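Local structure of flagellar hook-associated protein (Burkholderia pseudomallei, 4UT1) at residues Gln618-Leu621 / Val622-Thr626; Ala453-Ala456 / Thr457-Gly460; Phe360-Gly363 / Thr364-Thr367. The protein probably serves as a structural component of the bacterial flagellum, forming the junction between the hook and the filament. All coordinates share one frame; numbering follows the deposited sequence.

Contact 1. Residues Gln618-Leu621 / Val622-Thr626; sequences QTAL and VGQIT. With EDO (1,2-ethanediol), chain Q.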
ATOM      1  N   GLN A 618     -20.395 -24.701  -9.621  1.00 16.45           N
ATOM      2  CA  GLN A 618     -19.422 -25.741  -9.906  1.00 15.89           C
ATOM      3  C   GLN A 618     -19.636 -26.927  -8.984  1.00 14.81           C
ATOM      4  O   GLN A 618     -19.520 -28.063  -9.409  1.00 15.30           O
ATOM      5  CB  GLN A 618     -17.992 -25.215  -9.773  1.00 15.91           C
ATOM      6  CG  GLN A 618     -16.932 -26.254 -10.121  1.00 14.76           C
ATOM      7  CD  GLN A 618     -16.898 -26.554 -11.606  1.00 18.40           C
ATOM      8  OE1 GLN A 618     -17.384 -25.766 -12.419  1.00 18.73           O
ATOM      9  NE2 GLN A 618     -16.321 -27.693 -11.971  1.00 19.35           N
ATOM     10  N   THR A 619     -19.930 -26.662  -7.721  1.00 13.94           N
ATOM     11  CA  THR A 619     -20.153 -27.751  -6.785  1.00 17.79           C
ATOM     12  C   THR A 619     -21.368 -28.562  -7.216  1.00 19.51           C
ATOM     13  O   THR A 619     -21.357 -29.797  -7.167  1.00 14.70           O
ATOM     14  CB  THR A 619     -20.331 -27.230  -5.369  1.00 16.76           C
ATOM     15  OG1 THR A 619     -19.063 -26.770  -4.901  1.00 15.98           O
ATOM     16  CG2 THR A 619     -20.835 -28.340  -4.451  1.00 20.44           C
ATOM     17  N   ALA A 620     -22.404 -27.849  -7.648  1.00 17.99           N
ATOM     18  CA  ALA A 620     -23.595 -28.474  -8.191  1.00 18.79           C
ATOM     19  C   ALA A 620     -23.221 -29.381  -9.354  1.00 19.37           C
ATOM     20  O   ALA A 620     -23.593 -30.551  -9.383  1.00 18.71           O
ATOM     21  CB  ALA A 620     -24.606 -27.415  -8.630  1.00 17.32           C
ATOM     22  N   LEU A 621     -22.463 -28.842 -10.301  1.00 19.42           N
ATOM     23  CA  LEU A 621     -22.040 -29.611 -11.466  1.00 20.24           C
ATOM     24  C   LEU A 621     -21.213 -30.853 -11.102  1.00 21.17           C
ATOM     25  O   LEU A 621     -21.430 -31.942 -11.643  1.00 16.61           O
ATOM     26  CB  LEU A 621     -21.226 -28.736 -12.404  1.00 19.64           C
ATOM     27  CG  LEU A 621     -20.715 -29.520 -13.607  1.00 22.22           C
ATOM     28  CD1 LEU A 621     -21.917 -29.921 -14.461  1.00 24.64           C
ATOM     29  CD2 LEU A 621     -19.719 -28.689 -14.390  1.00 24.22           C
ATOM     30  N   VAL A 622     -20.249 -30.668 -10.201  1.00 15.64           N
ATOM     31  CA  VAL A 622     -19.427 -31.778  -9.720  1.00 16.08           C
ATOM     32  C   VAL A 622     -20.310 -32.875  -9.127  1.00 19.20           C
ATOM     33  O   VAL A 622     -20.085 -34.076  -9.352  1.00 19.42           O
ATOM     34  CB  VAL A 622     -18.400 -31.289  -8.669  1.00 17.06           C
ATOM     35  CG1 VAL A 622     -17.699 -32.461  -8.010  1.00 19.83           C
ATOM     36  CG2 VAL A 622     -17.390 -30.337  -9.318  1.00 19.36           C
ATOM     37  N   GLY A 623     -21.330 -32.453  -8.386  1.00 17.71           N
ATOM     38  CA  GLY A 623     -22.295 -33.369  -7.811  1.00 20.31           C
ATOM     39  C   GLY A 623     -22.980 -34.174  -8.897  1.00 20.84           C
ATOM     40  O   GLY A 623     -23.142 -35.390  -8.780  1.00 17.88           O
ATOM     41  N   GLN A 624     -23.350 -33.494  -9.975  1.00 16.44           N
ATOM     42  CA  GLN A 624     -24.050 -34.139 -11.080  1.00 18.17           C
ATOM     43  C   GLN A 624     -23.156 -35.119 -11.842  1.00 16.62           C
ATOM     44  O   GLN A 624     -23.588 -36.208 -12.195  1.00 18.55           O
ATOM     45  CB  GLN A 624     -24.605 -33.083 -12.027  1.00 18.53           C
ATOM     46  CG  GLN A 624     -25.634 -32.180 -11.351  1.00 18.99           C
ATOM     47  CD  GLN A 624     -25.801 -30.856 -12.050  1.00 19.51           C
ATOM     48  OE1 GLN A 624     -25.621 -30.749 -13.261  1.00 22.14           O
ATOM     49  NE2 GLN A 624     -26.152 -29.828 -11.283  1.00 23.59           N
ATOM     50  N   ILE A 625     -21.909 -34.735 -12.091  1.00 18.21           N
ATOM     51  CA  ILE A 625     -20.965 -35.634 -12.761  1.00 18.20           C
ATOM     52  C   ILE A 625     -20.699 -36.868 -11.902  1.00 19.43           C
ATOM     53  O   ILE A 625     -20.598 -37.998 -12.409  1.00 17.12           O
ATOM     54  CB  ILE A 625     -19.650 -34.905 -13.078  1.00 19.47           C
ATOM     55  CG1 ILE A 625     -19.947 -33.693 -13.965  1.00 15.53           C
ATOM     56  CG2 ILE A 625     -18.636 -35.846 -13.723  1.00 18.85           C
ATOM     57  CD1 ILE A 625     -18.720 -32.892 -14.343  1.00 19.13           C
ATOM     58  N   THR A 626     -20.620 -36.653 -10.592  1.00 17.92           N
ATOM     59  CA  THR A 626     -20.377 -37.740  -9.653  1.00 20.77           C
ATOM     60  C   THR A 626     -21.530 -38.730  -9.674  1.00 19.55           C
ATOM     61  O   THR A 626     -21.318 -39.945  -9.707  1.00 18.74           O
ATOM     62  CB  THR A 626     -20.161 -37.202  -8.226  1.00 24.24           C
ATOM     63  OG1 THR A 626     -18.951 -36.433  -8.198  1.00 24.81           O
ATOM     64  CG2 THR A 626     -20.061 -38.343  -7.215  1.00 23.68           C
TER
HETATM   65  C1  EDO Q1643     -16.976 -29.098  -4.168  1.00 30.41           C
HETATM   66  O1  EDO Q1643     -16.883 -28.684  -5.535  1.00 25.20           O
HETATM   67  C2  EDO Q1643     -16.234 -28.105  -3.287  1.00 21.93           C
HETATM   68  O2  EDO Q1643     -15.407 -28.800  -2.342  1.00 27.23           O

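Contact 2. Residues Ala453-Ala456 / Thr457-Gly460; sequences AGVA and TNSG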
ATOM      1  N   ALA A 453      -0.811  41.228   8.415  1.00 14.63           N
ATOM      2  CA  ALA A 453      -1.783  42.103   9.042  1.00 12.25           C
ATOM      3  C   ALA A 453      -1.727  43.503   8.426  1.00 15.81           C
ATOM      4  O   ALA A 453      -0.663  43.969   8.016  1.00 15.39           O
ATOM      5  CB  ALA A 453      -1.529  42.175  10.536  1.00 13.41           C
ATOM      6  N   GLY A 454      -2.879  44.154   8.338  1.00 15.00           N
ATOM      7  CA  GLY A 454      -2.893  45.561   7.988  1.00 15.44           C
ATOM      8  C   GLY A 454      -2.472  46.362   9.202  1.00 17.01           C
ATOM      9  O   GLY A 454      -2.891  46.073  10.322  1.00 19.80           O
ATOM     10  N   VAL A 455      -1.653  47.387   8.981  1.00 18.31           N
ATOM     11  CA  VAL A 455      -1.191  48.269  10.044  1.00 14.27           C
ATOM     12  C   VAL A 455      -2.325  49.225  10.424  1.00 16.38           C
ATOM     13  O   VAL A 455      -3.006  49.758   9.549  1.00 18.11           O
ATOM     14  CB  VAL A 455       0.070  49.057   9.591  1.00 16.30           C
ATOM     15  CG1 VAL A 455       0.484  50.091  10.620  1.00 17.26           C
ATOM     16  CG2 VAL A 455       1.218  48.083   9.309  1.00 16.32           C
ATOM     17  N   ALA A 456      -2.528  49.437  11.721  1.00 17.71           N
ATOM     18  CA  ALA A 456      -3.768  50.046  12.204  1.00 18.64           C
ATOM     19  C   ALA A 456      -3.924  51.514  11.800  1.00 17.02           C
ATOM     20  O   ALA A 456      -5.033  52.042  11.806  1.00 17.65           O
ATOM     21  CB  ALA A 456      -3.871  49.907  13.724  1.00 16.92           C
ATOM     22  N   THR A 457      -2.819  52.148  11.424  1.00 18.55           N
ATOM     23  CA  THR A 457      -2.838  53.535  10.963  1.00 18.08           C
ATOM     24  C   THR A 457      -3.224  53.677   9.496  1.00 20.73           C
ATOM     25  O   THR A 457      -3.362  54.787   9.014  1.00 16.77           O
ATOM     26  CB  THR A 457      -1.479  54.214  11.154  1.00 18.52           C
ATOM     27  OG1 THR A 457      -0.440  53.367  10.636  1.00 16.96           O
ATOM     28  CG2 THR A 457      -1.220  54.486  12.636  1.00 19.86           C
ATOM     29  N   ASN A 458      -3.379  52.566   8.778  1.00 17.88           N
ATOM     30  CA  ASN A 458      -3.841  52.625   7.385  1.00 16.74           C
ATOM     31  C   ASN A 458      -5.153  53.382   7.251  1.00 20.47           C
ATOM     32  O   ASN A 458      -6.003  53.300   8.127  1.00 17.30           O
ATOM     33  CB  ASN A 458      -3.999  51.218   6.813  1.00 15.12           C
ATOM     34  CG  ASN A 458      -2.671  50.546   6.584  1.00 14.19           C
ATOM     35  OD1 ASN A 458      -1.618  51.154   6.795  1.00 17.71           O
ATOM     36  ND2 ASN A 458      -2.703  49.277   6.152  1.00 13.48           N
ATOM     37  N   SER A 459      -5.313  54.123   6.159  1.00 15.61           N
ATOM     38  CA  SER A 459      -6.529  54.885   5.941  1.00 17.14           C
ATOM     39  C   SER A 459      -7.298  54.350   4.742  1.00 17.64           C
ATOM     40  O   SER A 459      -8.465  54.669   4.556  1.00 17.70           O
ATOM     41  CB  SER A 459      -6.204  56.365   5.744  1.00 20.37           C
ATOM     42  OG  SER A 459      -5.459  56.560   4.553  1.00 17.54           O
ATOM     43  N   GLY A 460      -6.648  53.526   3.929  1.00 15.41           N
ATOM     44  CA  GLY A 460      -7.282  53.030   2.714  1.00 18.48           C
ATOM     45  C   GLY A 460      -8.187  51.828   2.944  1.00 19.30           C
ATOM     46  O   GLY A 460      -8.565  51.547   4.075  1.00 21.49           O
TER

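Contact 3. Residues Phe360-Gly363 / Thr364-Thr367; sequences FVDG and TQPT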
ATOM      1  N   PHE A 360       9.449   5.910  -0.620  1.00 16.31           N
ATOM      2  CA  PHE A 360       8.469   6.509  -1.507  1.00 15.91           C
ATOM      3  C   PHE A 360       9.009   7.802  -2.094  1.00 18.10           C
ATOM      4  O   PHE A 360       9.669   8.589  -1.409  1.00 18.20           O
ATOM      5  CB  PHE A 360       7.145   6.773  -0.774  1.00 15.34           C
ATOM      6  CG  PHE A 360       6.478   5.517  -0.287  1.00 12.20           C
ATOM      7  CD1 PHE A 360       5.877   4.641  -1.189  1.00 15.60           C
ATOM      8  CD2 PHE A 360       6.481   5.194   1.052  1.00 13.68           C
ATOM      9  CE1 PHE A 360       5.273   3.460  -0.749  1.00 12.71           C
ATOM     10  CE2 PHE A 360       5.897   4.006   1.497  1.00 12.25           C
ATOM     11  CZ  PHE A 360       5.283   3.154   0.598  1.00 13.82           C
ATOM     12  N   VAL A 361       8.736   8.004  -3.374  1.00 17.30           N
ATOM     13  CA  VAL A 361       8.956   9.302  -3.997  1.00 18.30           C
ATOM     14  C   VAL A 361       8.127  10.342  -3.246  1.00 20.87           C
ATOM     15  O   VAL A 361       8.599  11.433  -2.920  1.00 18.49           O
ATOM     16  CB  VAL A 361       8.568   9.276  -5.478  1.00 18.41           C
ATOM     17  CG1 VAL A 361       8.643  10.677  -6.067  1.00 20.82           C
ATOM     18  CG2 VAL A 361       9.474   8.303  -6.240  1.00 22.83           C
ATOM     19  N   ASP A 362       6.886   9.973  -2.954  1.00 18.62           N
ATOM     20  CA  ASP A 362       5.953  10.830  -2.231  1.00 20.22           C
ATOM     21  C   ASP A 362       5.148   9.949  -1.295  1.00 15.16           C
ATOM     22  O   ASP A 362       4.253   9.260  -1.756  1.00 16.89           O
ATOM     23  CB  ASP A 362       5.019  11.560  -3.205  1.00 17.42           C
ATOM     24  CG  ASP A 362       4.079  12.530  -2.516  1.00 22.08           C
ATOM     25  OD1 ASP A 362       3.981  12.518  -1.269  1.00 17.57           O
ATOM     26  OD2 ASP A 362       3.423  13.314  -3.238  1.00 21.11           O
ATOM     27  N   GLY A 363       5.442  10.006   0.005  1.00 15.06           N
ATOM     28  CA  GLY A 363       4.714   9.215   0.992  1.00 14.67           C
ATOM     29  C   GLY A 363       3.220   9.473   1.034  1.00 13.59           C
ATOM     30  O   GLY A 363       2.453   8.653   1.543  1.00 13.16           O
ATOM     31  N   THR A 364       2.774  10.629   0.546  1.00 18.01           N
ATOM     32  CA  THR A 364       1.335  10.894   0.566  1.00 12.83           C
ATOM     33  C   THR A 364       0.659  10.190  -0.601  1.00 14.81           C
ATOM     34  O   THR A 364      -0.560  10.027  -0.616  1.00 17.99           O
ATOM     35  CB  THR A 364       0.994  12.406   0.498  1.00 16.64           C
ATOM     36  OG1 THR A 364       1.403  12.927  -0.766  1.00 16.05           O
ATOM     37  CG2 THR A 364       1.672  13.175   1.636  1.00 16.35           C
ATOM     38  N   GLN A 365       1.455   9.790  -1.589  1.00 12.83           N
ATOM     39  CA  GLN A 365       0.937   8.994  -2.702  1.00 16.46           C
ATOM     40  C   GLN A 365       1.732   7.704  -2.848  1.00 17.16           C
ATOM     41  O   GLN A 365       2.516   7.542  -3.784  1.00 20.49           O
ATOM     42  CB  GLN A 365       0.976   9.795  -4.007  1.00 20.74           C
ATOM     43  CG  GLN A 365       0.255  11.132  -3.917  1.00 19.99           C
ATOM     44  CD  GLN A 365       0.425  11.962  -5.172  1.00 28.91           C
ATOM     45  OE1 GLN A 365      -0.374  11.871  -6.103  1.00 32.45           O
ATOM     46  NE2 GLN A 365       1.485  12.759  -5.212  1.00 27.78           N
ATOM     47  N   PRO A 366       1.527   6.766  -1.920  1.00 15.35           N
ATOM     48  CA  PRO A 366       2.277   5.509  -1.934  1.00 14.33           C
ATOM     49  C   PRO A 366       1.775   4.562  -3.011  1.00 12.99           C
ATOM     50  O   PRO A 366       0.702   4.764  -3.583  1.00 12.30           O
ATOM     51  CB  PRO A 366       2.008   4.933  -0.535  1.00 13.72           C
ATOM     52  CG  PRO A 366       0.665   5.448  -0.202  1.00 12.06           C
ATOM     53  CD  PRO A 366       0.555   6.821  -0.814  1.00 15.09           C
ATOM     54  N   THR A 367       2.562   3.530  -3.284  1.00 17.23           N
ATOM     55  CA  THR A 367       2.127   2.438  -4.133  1.00 15.23           C
ATOM     56  C   THR A 367       1.070   1.631  -3.399  1.00 15.70           C
ATOM     57  O   THR A 367       0.925   1.774  -2.183  1.00 14.14           O
ATOM     58  CB  THR A 367       3.300   1.525  -4.505  1.00 13.07           C
ATOM     59  OG1 THR A 367       3.987   1.146  -3.307  1.00 12.23           O
ATOM     60  CG2 THR A 367       4.270   2.279  -5.419  1.00 13.44           C
TER
HETATM   61  O   HOH W   1       5.408   7.562  -4.139  1.00 18.30           O

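Contact 1. Residues Gln618-Leu621 / Val622-Thr626
Four backbone hydrogen bonds join Q618-L621 to V622-T626, each donated by an amide to the carbonyl four residues earlier. The straightest runs from V622 N to Q618 O, 2.8 Å with an N-H...O angle of 169°; I625 N to L621 O follows at 2.9 Å. T626 adds a side-chain bond of the kind common for helical threonines: its OG1 donates to V622 O over 2.9 Å from above the carbonyl plane, while T626 N reaches the same oxygen from the opposite face, so two donors grip one acceptor.

This is one continuous α-helical stretch near the C-terminal end of helix 593-630, and the side of it that carries V622, I625 and T626 packs on helix 80-106, against L82, A85 and Q86. Q618 ties the two helices together by a hydrogen bond from NE2 to A85 O. Its CG lies anti to the backbone N (chi1 -178°) and the chain then bends at chi2, bringing NE2 alongside V622 CG2 at 3.9 Å.

Apolar contact is modest: the CD1 end of I625 comes up to L621 CG at 4.0 Å, the two side chains passing at a slant. Q624 lies across L621 at about a right angle, with Q624 OE1 4.0 Å from L621 CD1. T619 OG1 shares a hydrogen bond of 3.0 Å with O1 of a 1,2-ethanediol, probably from the crystallisation liquor.

Contact 2. Residues Ala453-Ala456 / Thr457-Gly460
V455 and T457 lie side by side and point the same way, with V455 CG1 3.4 Å from T457 OG1. The contact is made by one methyl branch and the hydroxyl oxygen. In V455 the CG1 methyl is anti to the backbone N (chi1 174°), which carries it forward along the chain to T457. There OG1 takes the position between the backbone N and the carbonyl carbon (chi1 49°), which turns it to the V455 methyl, while CG2 stands anti to the carbonyl carbon, beside the backbone N.

N458 is set differently. Its side chain folds back over the V455 peptide, and CG comes to 3.1 Å from V455 O. Neither end of the amide bonds to that carbonyl: OD1 and ND2 are about equally far from it, and OD1 also lies 3.9 Å from V455 CB. The ND2 end instead donates to Q559 O, a bond that helps to hold the rotation of the amide group.

The backbone beneath these side chains is a type I beta turn from V455 to N458, with A456 and T457 at its two corners. It is closed by N458 N donating to V455 O over 2.9 Å with an N-H...O angle of 164°. A456, at the first corner, points its CB away from T457-G460, though CB still touches T457 N.

The turn leads out of strand 450-454, an outermost strand of its antiparallel sheet, toward strand 463-470 of another sheet in the D3 domain. Strand 559-564 runs alongside: V455 pairs with Q559 through the backbone and rests on T561, and the amides of S459 and G460 both bond to the carboxylate of D558.

Contact 3. Residues Phe360-Gly363 / Thr364-Thr367
The ring of F360 carries P366 CB over one face and T367 OG1 at its edge, near the ring plane. The proline contact is a CH-pi interaction, with CB 4.0 Å from the ring centroid, 26° off the normal and displaced toward the rim, nearest CE1. T367 OG1 meets the same CE1 at 3.7 Å. The planes of the D362 carboxylate and the Q365 amide are nearly perpendicular, 83° apart. Q365 NE2 donates to D362 OD2 over 2.8 Å in its own amide plane, yet meets the carboxylate from above.

D362 OD1 takes two further bonds, both from one face: T364 N at 2.9 Å and T364 OG1 at 2.7 Å. With CG anti to the backbone N (chi1 -177°), the carboxylate swings forward over the chain that follows. Its hydrogen bond with T364 N gives the Asx turn, which overlaps a type I beta turn from D362 to Q365, closed by Q365 N to D362 O at 2.9 Å. A water bridges the loop, accepting from D362 N and lying within hydrogen-bonding distance of Q365 O, to which it can donate.

The loop joins strand 356-360 to strand 371-375 in the D2-like domain and rests on helix 287-322, where T364 O bonds to S313 OG and P366 packs on S313. F360 also touches V312 of that helix and L408 of strand 408-412.

In the fold
From the N terminus, contact 3 comes first, turning the chain between strands 356-360 and 371-375 of the D2-like domain and setting that domain against helix 287-322. Contact 2 follows, closing a turn between strands 450-454 and 463-470 of the D3 domain. Contact 1 closes no loop: it is a run of helix 593-630, which brings the end of the modelled chain back alongside helix 80-106 near its beginning. The three are in series, neither nested nor crossing, and none touches another. The centre of contact 3 is about 9 Å from the centre of the chain, whereas contacts 1 and 2 lie on opposite sides of it, their centres about 85 Å apart.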